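Local coordinates for putative uncharacterized protein (Coprinopsis cinerea, PDB 3W9A), which probably hydrolyses beta-glucans, as the beta-jelly roll catalytic domain of a fungal glycoside hydrolase of family 131, at residues Q31-G36 with A70-Q75; S74-T79 with G202-V207; T111-V116 with Y128-N133. All coordinates share one frame; numbering follows the deposited sequence.

Contact 1 of 3, residues Q31-G36 with A70-Q75; sequences QWYIKG and ATWNSQ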
ATOM      1  N   GLN A  31      -4.382 -10.954   5.552  1.00  9.92           N
ATOM      2  CA  GLN A  31      -3.783 -12.256   5.262  1.00  9.68           C
ATOM      3  C   GLN A  31      -2.272 -12.082   5.210  1.00  9.71           C
ATOM      4  O   GLN A  31      -1.767 -11.135   4.620  1.00  9.53           O
ATOM      5  CB  GLN A  31      -4.256 -12.803   3.947  1.00  9.59           C
ATOM      6  CG  GLN A  31      -5.754 -12.778   3.757  1.00  9.68           C
ATOM      7  CD  GLN A  31      -6.197 -13.451   2.486  1.00  9.71           C
ATOM      8  OE1 GLN A  31      -5.498 -13.447   1.478  1.00  9.95           O
ATOM      9  NE2 GLN A  31      -7.385 -13.998   2.517  1.00  9.91           N
ATOM     10  N   TRP A  32      -1.560 -13.010   5.823  1.00  9.47           N
ATOM     11  CA  TRP A  32      -0.120 -12.867   5.938  1.00  9.57           C
ATOM     12  C   TRP A  32       0.496 -14.218   5.554  1.00  9.45           C
ATOM     13  O   TRP A  32       0.556 -15.145   6.370  1.00  9.26           O
ATOM     14  CB  TRP A  32       0.218 -12.443   7.348  1.00  9.34           C
ATOM     15  CG  TRP A  32       1.680 -12.387   7.706  1.00  9.26           C
ATOM     16  CD1 TRP A  32       2.254 -12.881   8.826  1.00  9.23           C
ATOM     17  CD2 TRP A  32       2.726 -11.806   6.931  1.00  9.09           C
ATOM     18  NE1 TRP A  32       3.603 -12.643   8.811  1.00  9.51           N
ATOM     19  CE2 TRP A  32       3.916 -11.970   7.658  1.00  9.09           C
ATOM     20  CE3 TRP A  32       2.765 -11.122   5.704  1.00  8.89           C
ATOM     21  CZ2 TRP A  32       5.140 -11.507   7.197  1.00  9.12           C
ATOM     22  CZ3 TRP A  32       3.996 -10.639   5.250  1.00  8.84           C
ATOM     23  CH2 TRP A  32       5.158 -10.830   5.991  1.00  8.85           C
ATOM     24  N   TYR A  33       0.845 -14.328   4.278  1.00  9.37           N
ATOM     25  CA  TYR A  33       1.489 -15.537   3.726  1.00  9.22           C
ATOM     26  C   TYR A  33       2.539 -15.240   2.646  1.00  9.43           C
ATOM     27  O   TYR A  33       3.348 -16.094   2.363  1.00  9.28           O
ATOM     28  CB  TYR A  33       0.451 -16.523   3.177  1.00  9.03           C
ATOM     29  CG  TYR A  33      -0.343 -16.022   1.990  1.00  8.74           C
ATOM     30  CD1 TYR A  33       0.044 -16.316   0.692  1.00  8.48           C
ATOM     31  CD2 TYR A  33      -1.476 -15.245   2.173  1.00  8.54           C
ATOM     32  CE1 TYR A  33      -0.688 -15.851  -0.403  1.00  8.69           C
ATOM     33  CE2 TYR A  33      -2.213 -14.779   1.092  1.00  8.47           C
ATOM     34  CZ  TYR A  33      -1.818 -15.072  -0.194  1.00  8.55           C
ATOM     35  OH  TYR A  33      -2.570 -14.589  -1.258  1.00  8.59           O
ATOM     36  N   ILE A  34       2.498 -14.056   2.016  1.00  9.47           N
ATOM     37  CA  ILE A  34       3.478 -13.700   1.001  1.00  9.82           C
ATOM     38  C   ILE A  34       4.701 -13.140   1.738  1.00 10.46           C
ATOM     39  O   ILE A  34       4.821 -11.949   1.952  1.00 10.37           O
ATOM     40  CB  ILE A  34       2.904 -12.690  -0.032  1.00  9.74           C
ATOM     41  CG1 ILE A  34       1.680 -13.279  -0.736  1.00  9.59           C
ATOM     42  CG2 ILE A  34       3.934 -12.335  -1.091  1.00  9.86           C
ATOM     43  CD1 ILE A  34       0.993 -12.331  -1.706  1.00  9.70           C
ATOM     44  N   LYS A  35       5.600 -14.025   2.145  1.00 11.03           N
ATOM     45  CA  LYS A  35       6.705 -13.647   2.999  1.00 11.88           C
ATOM     46  C   LYS A  35       7.838 -14.652   2.918  1.00 12.33           C
ATOM     47  O   LYS A  35       7.644 -15.772   2.430  1.00 11.48           O
ATOM     48  CB  LYS A  35       6.216 -13.630   4.438  1.00 12.62           C
ATOM     49  CG  LYS A  35       5.778 -14.993   4.925  1.00 13.42           C
ATOM     50  CD  LYS A  35       4.926 -14.914   6.171  1.00 15.03           C
ATOM     51  CE  LYS A  35       4.623 -16.303   6.709  1.00 16.56           C
ATOM     52  NZ  LYS A  35       3.503 -16.269   7.692  1.00 17.75           N
ATOM     53  N   GLY A  36       8.983 -14.277   3.490  1.00 12.96           N
ATOM     54  CA  GLY A  36      10.126 -15.169   3.596  1.00 13.67           C
ATOM     55  C   GLY A  36       9.965 -16.120   4.768  1.00 15.09           C
ATOM     56  O   GLY A  36       8.965 -16.057   5.516  1.00 14.99           O
ATOM     57  N   ALA A  70      13.545 -12.418   2.042  1.00 10.95           N
ATOM     58  CA  ALA A  70      12.105 -12.180   1.859  1.00 10.84           C
ATOM     59  C   ALA A  70      11.614 -12.808   0.562  1.00 10.87           C
ATOM     60  O   ALA A  70      11.202 -12.123  -0.366  1.00 11.36           O
ATOM     61  CB  ALA A  70      11.814 -10.684   1.866  1.00 10.96           C
ATOM     62  N   THR A  71      11.674 -14.122   0.496  1.00 10.94           N
ATOM     63  CA  THR A  71      11.515 -14.826  -0.750  1.00 11.13           C
ATOM     64  C   THR A  71      10.366 -15.800  -0.549  1.00 11.79           C
ATOM     65  O   THR A  71      10.411 -16.623   0.362  1.00 11.53           O
ATOM     66  CB  THR A  71      12.828 -15.549  -1.111  1.00 11.29           C
ATOM     67  OG1 THR A  71      13.317 -16.280   0.008  1.00 11.00           O
ATOM     68  CG2 THR A  71      13.889 -14.546  -1.472  1.00 11.32           C
ATOM     69  N   TRP A  72       9.321 -15.685  -1.366  1.00 11.92           N
ATOM     70  CA  TRP A  72       8.133 -16.514  -1.172  1.00 12.10           C
ATOM     71  C   TRP A  72       7.980 -17.543  -2.293  1.00 12.66           C
ATOM     72  O   TRP A  72       8.192 -18.756  -2.082  1.00 12.98           O
ATOM     73  CB  TRP A  72       6.885 -15.636  -1.055  1.00 11.93           C
ATOM     74  CG  TRP A  72       5.650 -16.423  -0.873  1.00 11.30           C
ATOM     75  CD1 TRP A  72       5.390 -17.279   0.137  1.00 11.13           C
ATOM     76  CD2 TRP A  72       4.507 -16.447  -1.731  1.00 11.09           C
ATOM     77  NE1 TRP A  72       4.158 -17.842  -0.026  1.00 11.20           N
ATOM     78  CE2 TRP A  72       3.589 -17.347  -1.167  1.00 11.01           C
ATOM     79  CE3 TRP A  72       4.164 -15.788  -2.918  1.00 11.09           C
ATOM     80  CZ2 TRP A  72       2.342 -17.608  -1.738  1.00 11.19           C
ATOM     81  CZ3 TRP A  72       2.924 -16.048  -3.497  1.00 11.00           C
ATOM     82  CH2 TRP A  72       2.029 -16.957  -2.911  1.00 11.25           C
ATOM     83  N   ASN A  73       7.625 -17.057  -3.477  1.00 12.72           N
ATOM     84  CA  ASN A  73       7.418 -17.907  -4.646  1.00 13.14           C
ATOM     85  C   ASN A  73       8.543 -17.785  -5.668  1.00 13.11           C
ATOM     86  O   ASN A  73       8.434 -18.316  -6.768  1.00 12.87           O
ATOM     87  CB  ASN A  73       6.137 -17.494  -5.339  1.00 13.50           C
ATOM     88  CG  ASN A  73       6.239 -16.096  -5.910  1.00 13.78           C
ATOM     89  OD1 ASN A  73       6.803 -15.199  -5.277  1.00 13.82           O
ATOM     90  ND2 ASN A  73       5.722 -15.907  -7.105  1.00 14.27           N
ATOM     91  N   SER A  74       9.609 -17.082  -5.301  1.00 13.51           N
ATOM     92  CA  SER A  74      10.721 -16.805  -6.193  1.00 13.91           C
ATOM     93  C   SER A  74      11.869 -16.194  -5.381  1.00 15.06           C
ATOM     94  O   SER A  74      11.759 -16.017  -4.168  1.00 15.30           O
ATOM     95  CB  SER A  74      10.282 -15.815  -7.276  1.00 13.58           C
ATOM     96  OG  SER A  74       9.945 -14.564  -6.686  1.00 13.57           O
ATOM     97  N   GLN A  75      12.960 -15.862  -6.055  1.00 16.31           N
ATOM     98  CA  GLN A  75      14.020 -15.067  -5.446  1.00 17.63           C
ATOM     99  C   GLN A  75      13.703 -13.564  -5.320  1.00 16.46           C
ATOM    100  O   GLN A  75      14.475 -12.821  -4.707  1.00 14.73           O
ATOM    101  CB  GLN A  75      15.323 -15.228  -6.231  1.00 19.83           C
ATOM    102  CG  GLN A  75      16.309 -16.121  -5.523  1.00 22.41           C
ATOM    103  CD  GLN A  75      17.694 -15.946  -6.075  1.00 25.19           C
ATOM    104  OE1 GLN A  75      17.925 -16.164  -7.267  1.00 26.60           O
ATOM    105  NE2 GLN A  75      18.632 -15.530  -5.218  1.00 28.32           N
TER

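Contact 2 of 3, residues S74-T79 with G202-V207; sequences SQMMRT and GVLRIV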
ATOM      1  N   SER A  74       9.609 -17.082  -5.301  1.00 13.51           N
ATOM      2  CA  SER A  74      10.721 -16.805  -6.193  1.00 13.91           C
ATOM      3  C   SER A  74      11.869 -16.194  -5.381  1.00 15.06           C
ATOM      4  O   SER A  74      11.759 -16.017  -4.168  1.00 15.30           O
ATOM      5  CB  SER A  74      10.282 -15.815  -7.276  1.00 13.58           C
ATOM      6  OG  SER A  74       9.945 -14.564  -6.686  1.00 13.57           O
ATOM      7  N   GLN A  75      12.960 -15.862  -6.055  1.00 16.31           N
ATOM      8  CA  GLN A  75      14.020 -15.067  -5.446  1.00 17.63           C
ATOM      9  C   GLN A  75      13.703 -13.564  -5.320  1.00 16.46           C
ATOM     10  O   GLN A  75      14.475 -12.821  -4.707  1.00 14.73           O
ATOM     11  CB  GLN A  75      15.323 -15.228  -6.231  1.00 19.83           C
ATOM     12  CG  GLN A  75      16.309 -16.121  -5.523  1.00 22.41           C
ATOM     13  CD  GLN A  75      17.694 -15.946  -6.075  1.00 25.19           C
ATOM     14  OE1 GLN A  75      17.925 -16.164  -7.267  1.00 26.60           O
ATOM     15  NE2 GLN A  75      18.632 -15.530  -5.218  1.00 28.32           N
HETATM   16  N   MSE A  76      12.589 -13.111  -5.887  1.00 16.46           N
HETATM   17  CA  MSE A  76      12.216 -11.697  -5.763  1.00 17.59           C
HETATM   18  C   MSE A  76      11.930 -11.363  -4.310  1.00 16.27           C
HETATM   19  O   MSE A  76      11.493 -12.218  -3.545  1.00 14.87           O
HETATM   20  CB  MSE A  76      10.996 -11.369  -6.619  1.00 19.98           C
HETATM   21  CG  MSE A  76      11.286 -11.622  -8.100  1.00 23.24           C
HETATM   22 SE   MSE A  76       9.754 -11.036  -9.195  1.00 30.22          SE
HETATM   23  CE  MSE A  76      10.257 -12.031 -10.831  1.00 28.19           C
HETATM   24  N   MSE A  77      12.170 -10.109  -3.942  1.00 15.56           N
HETATM   25  CA  MSE A  77      12.024  -9.649  -2.560  1.00 16.47           C
HETATM   26  C   MSE A  77      10.604  -9.243  -2.393  1.00 13.88           C
HETATM   27  O   MSE A  77      10.137  -8.373  -3.098  1.00 12.90           O
HETATM   28  CB  MSE A  77      12.970  -8.492  -2.227  1.00 18.86           C
HETATM   29  CG  MSE A  77      14.373  -8.879  -2.668  1.00 23.20           C
HETATM   30 SE   MSE A  77      15.874  -7.943  -1.776  1.00 33.23          SE
HETATM   31  CE  MSE A  77      15.016  -6.318  -1.100  1.00 30.10           C
ATOM     32  N   ARG A  78       9.903  -9.884  -1.467  1.00 12.44           N
ATOM     33  CA  ARG A  78       8.460  -9.659  -1.307  1.00 11.36           C
ATOM     34  C   ARG A  78       8.049  -9.678   0.152  1.00 10.96           C
ATOM     35  O   ARG A  78       8.385 -10.624   0.875  1.00 11.02           O
ATOM     36  CB  ARG A  78       7.664 -10.728  -2.059  1.00 11.03           C
ATOM     37  CG  ARG A  78       7.829 -10.705  -3.564  1.00 10.63           C
ATOM     38  CD  ARG A  78       6.900 -11.711  -4.237  1.00 10.23           C
ATOM     39  NE  ARG A  78       5.504 -11.293  -4.234  1.00  9.79           N
ATOM     40  CZ  ARG A  78       4.534 -11.911  -4.919  1.00  9.64           C
ATOM     41  NH1 ARG A  78       4.800 -12.985  -5.637  1.00 10.11           N
ATOM     42  NH2 ARG A  78       3.290 -11.471  -4.876  1.00  9.44           N
ATOM     43  N   THR A  79       7.329  -8.638   0.572  1.00 10.25           N
ATOM     44  CA  THR A  79       6.699  -8.595   1.894  1.00 10.38           C
ATOM     45  C   THR A  79       5.370  -7.933   1.680  1.00 10.37           C
ATOM     46  O   THR A  79       5.324  -6.729   1.470  1.00 10.12           O
ATOM     47  CB  THR A  79       7.502  -7.766   2.890  1.00 10.37           C
ATOM     48  OG1 THR A  79       8.749  -8.419   3.160  1.00 10.60           O
ATOM     49  CG2 THR A  79       6.726  -7.593   4.193  1.00 10.49           C
ATOM     50  N   GLY A 202       1.931  -3.842   0.425  1.00 10.97           N
ATOM     51  CA  GLY A 202       3.346  -4.120   0.622  1.00 10.87           C
ATOM     52  C   GLY A 202       4.195  -3.883  -0.608  1.00 11.00           C
ATOM     53  O   GLY A 202       3.841  -3.073  -1.473  1.00 11.02           O
ATOM     54  N   VAL A 203       5.317  -4.600  -0.677  1.00 10.99           N
ATOM     55  CA  VAL A 203       6.388  -4.280  -1.623  1.00 11.30           C
ATOM     56  C   VAL A 203       6.977  -5.513  -2.243  1.00 10.95           C
ATOM     57  O   VAL A 203       7.286  -6.478  -1.537  1.00 11.03           O
ATOM     58  CB  VAL A 203       7.563  -3.571  -0.924  1.00 11.56           C
ATOM     59  CG1 VAL A 203       8.586  -3.107  -1.950  1.00 11.93           C
ATOM     60  CG2 VAL A 203       7.056  -2.401  -0.117  1.00 11.79           C
ATOM     61  N   LEU A 204       7.131  -5.458  -3.561  1.00 11.17           N
ATOM     62  CA  LEU A 204       7.884  -6.429  -4.315  1.00 11.27           C
ATOM     63  C   LEU A 204       9.036  -5.699  -4.948  1.00 11.61           C
ATOM     64  O   LEU A 204       8.844  -4.617  -5.532  1.00 11.57           O
ATOM     65  CB  LEU A 204       7.009  -7.078  -5.398  1.00 11.59           C
ATOM     66  CG  LEU A 204       7.643  -8.081  -6.382  1.00 11.59           C
ATOM     67  CD1 LEU A 204       6.546  -9.007  -6.874  1.00 11.76           C
ATOM     68  CD2 LEU A 204       8.309  -7.402  -7.578  1.00 11.78           C
ATOM     69  N   ARG A 205      10.232  -6.270  -4.819  1.00 11.60           N
ATOM     70  CA  ARG A 205      11.381  -5.860  -5.646  1.00 12.06           C
ATOM     71  C   ARG A 205      11.923  -7.062  -6.430  1.00 12.11           C
ATOM     72  O   ARG A 205      12.144  -8.137  -5.855  1.00 11.61           O
ATOM     73  CB  ARG A 205      12.499  -5.259  -4.790  1.00 11.87           C
ATOM     74  CG  ARG A 205      13.401  -4.343  -5.585  1.00 11.97           C
ATOM     75  CD  ARG A 205      14.518  -3.782  -4.725  1.00 11.94           C
ATOM     76  NE  ARG A 205      15.594  -4.742  -4.564  1.00 11.91           N
ATOM     77  CZ  ARG A 205      16.622  -4.599  -3.739  1.00 12.04           C
ATOM     78  NH1 ARG A 205      16.742  -3.526  -2.951  1.00 11.93           N
ATOM     79  NH2 ARG A 205      17.550  -5.535  -3.713  1.00 12.40           N
ATOM     80  N   ILE A 206      12.166  -6.872  -7.725  1.00 12.36           N
ATOM     81  CA  ILE A 206      12.574  -7.985  -8.587  1.00 12.90           C
ATOM     82  C   ILE A 206      13.985  -8.463  -8.244  1.00 12.84           C
ATOM     83  O   ILE A 206      14.178  -9.648  -8.006  1.00 12.34           O
ATOM     84  CB  ILE A 206      12.449  -7.660 -10.093  1.00 13.54           C
ATOM     85  CG1 ILE A 206      10.983  -7.439 -10.484  1.00 13.75           C
ATOM     86  CG2 ILE A 206      13.000  -8.794 -10.964  1.00 13.94           C
ATOM     87  CD1 ILE A 206      10.808  -6.791 -11.838  1.00 14.02           C
ATOM     88  N   VAL A 207      14.955  -7.556  -8.214  1.00 13.05           N
ATOM     89  CA  VAL A 207      16.358  -7.932  -7.962  1.00 13.07           C
ATOM     90  C   VAL A 207      16.611  -8.163  -6.476  1.00 13.45           C
ATOM     91  O   VAL A 207      16.318  -7.299  -5.658  1.00 13.69           O
ATOM     92  CB  VAL A 207      17.333  -6.865  -8.489  1.00 13.37           C
ATOM     93  CG1 VAL A 207      18.775  -7.184  -8.088  1.00 13.84           C
ATOM     94  CG2 VAL A 207      17.220  -6.781  -9.998  1.00 13.62           C
TER

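Contact 3 of 3, residues T111-V116 with Y128-N133; sequences TLEHQV and YGVGSN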
ATOM      1  N   THR A 111      17.789   2.435  -8.318  1.00 16.99           N
ATOM      2  CA  THR A 111      18.300   1.787  -9.530  1.00 16.21           C
ATOM      3  C   THR A 111      17.557   0.474  -9.869  1.00 15.78           C
ATOM      4  O   THR A 111      17.834  -0.129 -10.891  1.00 14.82           O
ATOM      5  CB  THR A 111      19.814   1.485  -9.401  1.00 16.26           C
ATOM      6  OG1 THR A 111      20.046   0.452  -8.427  1.00 14.96           O
ATOM      7  CG2 THR A 111      20.580   2.753  -8.997  1.00 16.50           C
ATOM      8  N   LEU A 112      16.627   0.045  -9.013  1.00 14.59           N
ATOM      9  CA  LEU A 112      15.967  -1.254  -9.144  1.00 14.11           C
ATOM     10  C   LEU A 112      14.455  -1.116  -9.174  1.00 13.90           C
ATOM     11  O   LEU A 112      13.896  -0.246  -8.502  1.00 13.63           O
ATOM     12  CB  LEU A 112      16.337  -2.144  -7.959  1.00 14.24           C
ATOM     13  CG  LEU A 112      17.795  -2.584  -7.867  1.00 13.96           C
ATOM     14  CD1 LEU A 112      17.985  -3.424  -6.625  1.00 13.98           C
ATOM     15  CD2 LEU A 112      18.209  -3.361  -9.097  1.00 13.87           C
ATOM     16  N   GLU A 113      13.793  -1.987  -9.940  1.00 13.93           N
ATOM     17  CA  GLU A 113      12.339  -1.905 -10.090  1.00 13.89           C
ATOM     18  C   GLU A 113      11.622  -2.429  -8.850  1.00 13.60           C
ATOM     19  O   GLU A 113      11.975  -3.499  -8.348  1.00 13.58           O
ATOM     20  CB  GLU A 113      11.863  -2.699 -11.309  1.00 14.16           C
ATOM     21  CG  GLU A 113      10.348  -2.625 -11.486  1.00 14.34           C
ATOM     22  CD  GLU A 113       9.854  -3.288 -12.749  1.00 14.66           C
ATOM     23  OE1 GLU A 113      10.667  -3.567 -13.652  1.00 14.81           O
ATOM     24  OE2 GLU A 113       8.640  -3.545 -12.824  1.00 14.61           O
ATOM     25  N   HIS A 114      10.613  -1.670  -8.393  1.00 13.44           N
ATOM     26  CA  HIS A 114       9.720  -2.030  -7.283  1.00 13.12           C
ATOM     27  C   HIS A 114       8.296  -1.903  -7.735  1.00 13.01           C
ATOM     28  O   HIS A 114       7.971  -0.991  -8.489  1.00 12.98           O
ATOM     29  CB  HIS A 114       9.840  -1.064  -6.105  1.00 13.19           C
ATOM     30  CG  HIS A 114      11.223  -0.907  -5.596  1.00 13.29           C
ATOM     31  ND1 HIS A 114      12.184  -0.222  -6.296  1.00 13.55           N
ATOM     32  CD2 HIS A 114      11.807  -1.331  -4.454  1.00 13.51           C
ATOM     33  CE1 HIS A 114      13.311  -0.236  -5.608  1.00 13.92           C
ATOM     34  NE2 HIS A 114      13.110  -0.905  -4.489  1.00 13.97           N
ATOM     35  N   GLN A 115       7.446  -2.790  -7.241  1.00 12.57           N
ATOM     36  CA  GLN A 115       6.004  -2.677  -7.420  1.00 12.69           C
ATOM     37  C   GLN A 115       5.393  -2.645  -6.032  1.00 13.09           C
ATOM     38  O   GLN A 115       5.693  -3.499  -5.182  1.00 12.62           O
ATOM     39  CB  GLN A 115       5.464  -3.859  -8.216  1.00 12.94           C
ATOM     40  CG  GLN A 115       5.889  -3.871  -9.676  1.00 13.16           C
ATOM     41  CD  GLN A 115       6.120  -5.261 -10.223  1.00 13.63           C
ATOM     42  OE1 GLN A 115       5.475  -6.218  -9.806  1.00 13.89           O
ATOM     43  NE2 GLN A 115       7.064  -5.388 -11.156  1.00 14.08           N
ATOM     44  N   VAL A 116       4.565  -1.643  -5.786  1.00 13.36           N
ATOM     45  CA  VAL A 116       4.073  -1.386  -4.452  1.00 14.15           C
ATOM     46  C   VAL A 116       2.597  -1.084  -4.498  1.00 14.30           C
ATOM     47  O   VAL A 116       2.136  -0.401  -5.407  1.00 14.12           O
ATOM     48  CB  VAL A 116       4.807  -0.202  -3.836  1.00 14.85           C
ATOM     49  CG1 VAL A 116       4.485  -0.100  -2.366  1.00 15.43           C
ATOM     50  CG2 VAL A 116       6.327  -0.342  -4.043  1.00 15.14           C
ATOM     51  N   TYR A 128       8.627   2.212  -8.297  1.00 14.22           N
ATOM     52  CA  TYR A 128       9.794   3.013  -8.002  1.00 15.20           C
ATOM     53  C   TYR A 128      11.015   2.356  -8.651  1.00 16.20           C
ATOM     54  O   TYR A 128      11.090   1.116  -8.761  1.00 16.01           O
ATOM     55  CB  TYR A 128       9.974   3.092  -6.488  1.00 15.39           C
ATOM     56  CG  TYR A 128      11.098   3.979  -5.996  1.00 15.02           C
ATOM     57  CD1 TYR A 128      11.017   5.364  -6.104  1.00 14.93           C
ATOM     58  CD2 TYR A 128      12.223   3.438  -5.389  1.00 14.76           C
ATOM     59  CE1 TYR A 128      12.039   6.181  -5.659  1.00 15.08           C
ATOM     60  CE2 TYR A 128      13.246   4.246  -4.912  1.00 14.88           C
ATOM     61  CZ  TYR A 128      13.147   5.619  -5.048  1.00 15.53           C
ATOM     62  OH  TYR A 128      14.144   6.441  -4.567  1.00 16.04           O
ATOM     63  N   GLY A 129      11.957   3.193  -9.075  1.00 17.37           N
ATOM     64  CA  GLY A 129      13.256   2.763  -9.600  1.00 18.56           C
ATOM     65  C   GLY A 129      13.256   2.405 -11.070  1.00 20.33           C
ATOM     66  O   GLY A 129      14.110   1.650 -11.512  1.00 21.43           O
ATOM     67  N   VAL A 130      12.327   2.985 -11.834  1.00 22.03           N
ATOM     68  CA  VAL A 130      12.071   2.588 -13.228  1.00 23.92           C
ATOM     69  C   VAL A 130      11.701   3.820 -14.061  1.00 24.85           C
ATOM     70  O   VAL A 130      11.301   4.848 -13.517  1.00 23.44           O
ATOM     71  CB  VAL A 130      10.952   1.493 -13.293  1.00 24.82           C
ATOM     72  CG1 VAL A 130      10.258   1.399 -14.654  1.00 26.32           C
ATOM     73  CG2 VAL A 130      11.518   0.130 -12.937  1.00 24.68           C
ATOM     74  N   GLY A 131      11.864   3.706 -15.376  1.00 26.52           N
ATOM     75  CA  GLY A 131      11.449   4.746 -16.305  1.00 28.53           C
ATOM     76  C   GLY A 131      12.415   5.918 -16.396  1.00 30.47           C
ATOM     77  O   GLY A 131      13.582   5.837 -15.984  1.00 29.70           O
ATOM     78  N   SER A 132      11.904   7.005 -16.958  1.00 33.75           N
ATOM     79  CA  SER A 132      12.639   8.260 -17.120  1.00 36.46           C
ATOM     80  C   SER A 132      13.202   8.809 -15.800  1.00 33.98           C
ATOM     81  O   SER A 132      14.366   9.230 -15.727  1.00 33.99           O
ATOM     82  CB  SER A 132      11.691   9.289 -17.757  1.00 38.93           C
ATOM     83  OG  SER A 132      12.130  10.611 -17.524  1.00 43.83           O
ATOM     84  N   ASN A 133      12.360   8.792 -14.767  1.00 30.98           N
ATOM     85  CA  ASN A 133      12.672   9.356 -13.453  1.00 28.69           C
ATOM     86  C   ASN A 133      12.665   8.242 -12.401  1.00 25.95           C
ATOM     87  O   ASN A 133      11.680   8.043 -11.696  1.00 24.27           O
ATOM     88  CB  ASN A 133      11.631  10.416 -13.088  1.00 28.92           C
ATOM     89  CG  ASN A 133      11.490  11.483 -14.149  1.00 30.49           C
ATOM     90  OD1 ASN A 133      10.482  11.536 -14.868  1.00 32.00           O
ATOM     91  ND2 ASN A 133      12.504  12.326 -14.271  1.00 29.42           N
TER
HETATM   92  O   HOH W   1      15.048  -0.345 -12.969  1.00 27.68           O

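Contact 1 of 3, residues Q31-G36 with A70-Q75
Trp72 lies against Tyr33 and Ile34, joining a loop of the beta-jelly roll to residues 33-36, on and just after strand 30-34. The loop, 70-75, leads into the neighbouring strand 77-83.

The aromatic contact is an offset edge-to-face pair. The edge of Tyr33 turns toward the face of the six-membered ring of Trp72, with planes at 68° and centroids 5.5 Å apart. Tyr33 CD1 comes within 3.6 Å of Trp72 CZ2, which lies near the plane of the tyrosine ring. Trp72 CG is anti to its backbone N (chi1 179°), which sends the indole toward residues 33-35.

The second interaction is CH-pi. Ile34 CA stands over the five-membered ring of Trp72, 4.0 Å from its centroid and 10° off the normal. Ile34 CG2 adds an apolar contact of 3.9 Å to Trp72 CE3.

Tyr33 OH hydrogen-bonds a glycerol, probably from the crystallisation liquor, and its ring meets Trp23. An alanine in place of Tyr33 removes the ring beside Trp72 CZ2, and the indole would probably be freer to turn.

Backbone contacts finish the join. Gly36 packs so closely that a beta carbon would clash with Ala70 CA. Gly36 CA points a hydrogen at Thr71 O, 3.6 Å away.

Contact 2 of 3, residues S74-T79 with G202-V207
Met77 lies over one face of the Arg205 guanidinium, and Leu204 lies over one face of the Arg78 guanidinium. On the first, the Met77 methyl CE sits above the centre, 3.5 Å from Arg205 CZ. Met77 SE is 3.5 Å from Arg205 NH2. Met76 and Met77 are both selenomethionine. At the edge of the Arg205 group, NE and NH2 grip Val207 O side-on and in plane, each at 2.9 Å. Arg205 bends at chi3 (80°), which puts NE on the course toward that carbonyl. On the second, Leu204 CD1 approaches Arg78 NE to 3.6 Å, and the two side chains cross obliquely.

Strands 77-83 and 203-205 run antiparallel here, as neighbours in one sheet of the jelly roll. Met77 with Arg205 and Thr79 with Val203 are hydrogen-bonded pairs. Arg78 with Leu204 is the non-hydrogen-bonded pair between them. Met77 N to Arg205 O and Arg205 N to Met77 O are both 2.7 Å. Just beyond the paired strands, Met76 SE packs beside Ile206 CG1 at 4.0 Å. A beta carbon on Gly202 would collide with Thr79 O.

Arg205 NH1 also forms a salt bridge with Glu213, and Arg78 NE one with Glu80. Arg78 NH1 hydrogen-bonds Asn73 OD1. Each guanidinium of these buried arginines thus combines an apolar neighbour with acidic and neutral oxygen partners, which would probably offset much of the cost of burying charge.

Contact 3 of 3, residues T111-V116 with Y128-N133
His114 and Tyr128 pair at the open end of the antiparallel beta hairpin made by strands 114-119 and 124-128. They are a hydrogen-bonded pair, and Tyr128 O carries most of it. His114 N donates to this oxygen at 2.9 Å, nearly along the C=O axis. His114 ND1 donates to the same oxygen at 3.0 Å, from well above the carbonyl plane. The oxygen lies in the plane of the imidazole. This bond, with the hydrogen bond of NE2 to Glu213, would hold the ring's rotation. His114 CG sits beside its own backbone N (chi1 -55°), from where ND1 and the N-H can both reach Tyr128 O. The return bond, Tyr128 N to His114 O, is longer at 3.3 Å. The two side chains lie side by side and point the same way. Their rings meet obliquely, with Tyr128 CD2 3.8 Å from His114 ND1.

Past the pair, the chain turns at Gly129, which has positive phi. A beta carbon there would run into Leu112 O. Val130 CG2 then packs tightly on Glu113, 3.3 Å from its CB. One water donates to Gly129 O at 2.6 Å and weakly to Thr111 O.

Glu113 OE2 accepts from Gln115 NE2 and forms a salt bridge with Lys127. Trp215, on strand 213-224 of the other sheet, meets both His114 and Tyr128, while strand 203-205 flanks strand 114-119 through the bond of Gln115 with Leu204.

From the N terminus, strand 30-34 comes first, and contact 1 closes the loop back onto it at 70-75. Contact 2 opens on that same stretch, sharing Ser74 and Gln75, and closes far along the chain at 202-207. Contact 3 is nested inside this long loop and closes a short hairpin. All three reach one sheet. Strand 77-83 follows 30-34 in it, then 203-205, then 114-119, then 124-128. Contacts 1 and 2 touch through the backbones of Ala70 and Arg78. Contacts 2 and 3 touch where Arg205 CD packs on His114 NE2. Contacts 1 and 3 do not touch; their nearest atoms are about 10 Å apart.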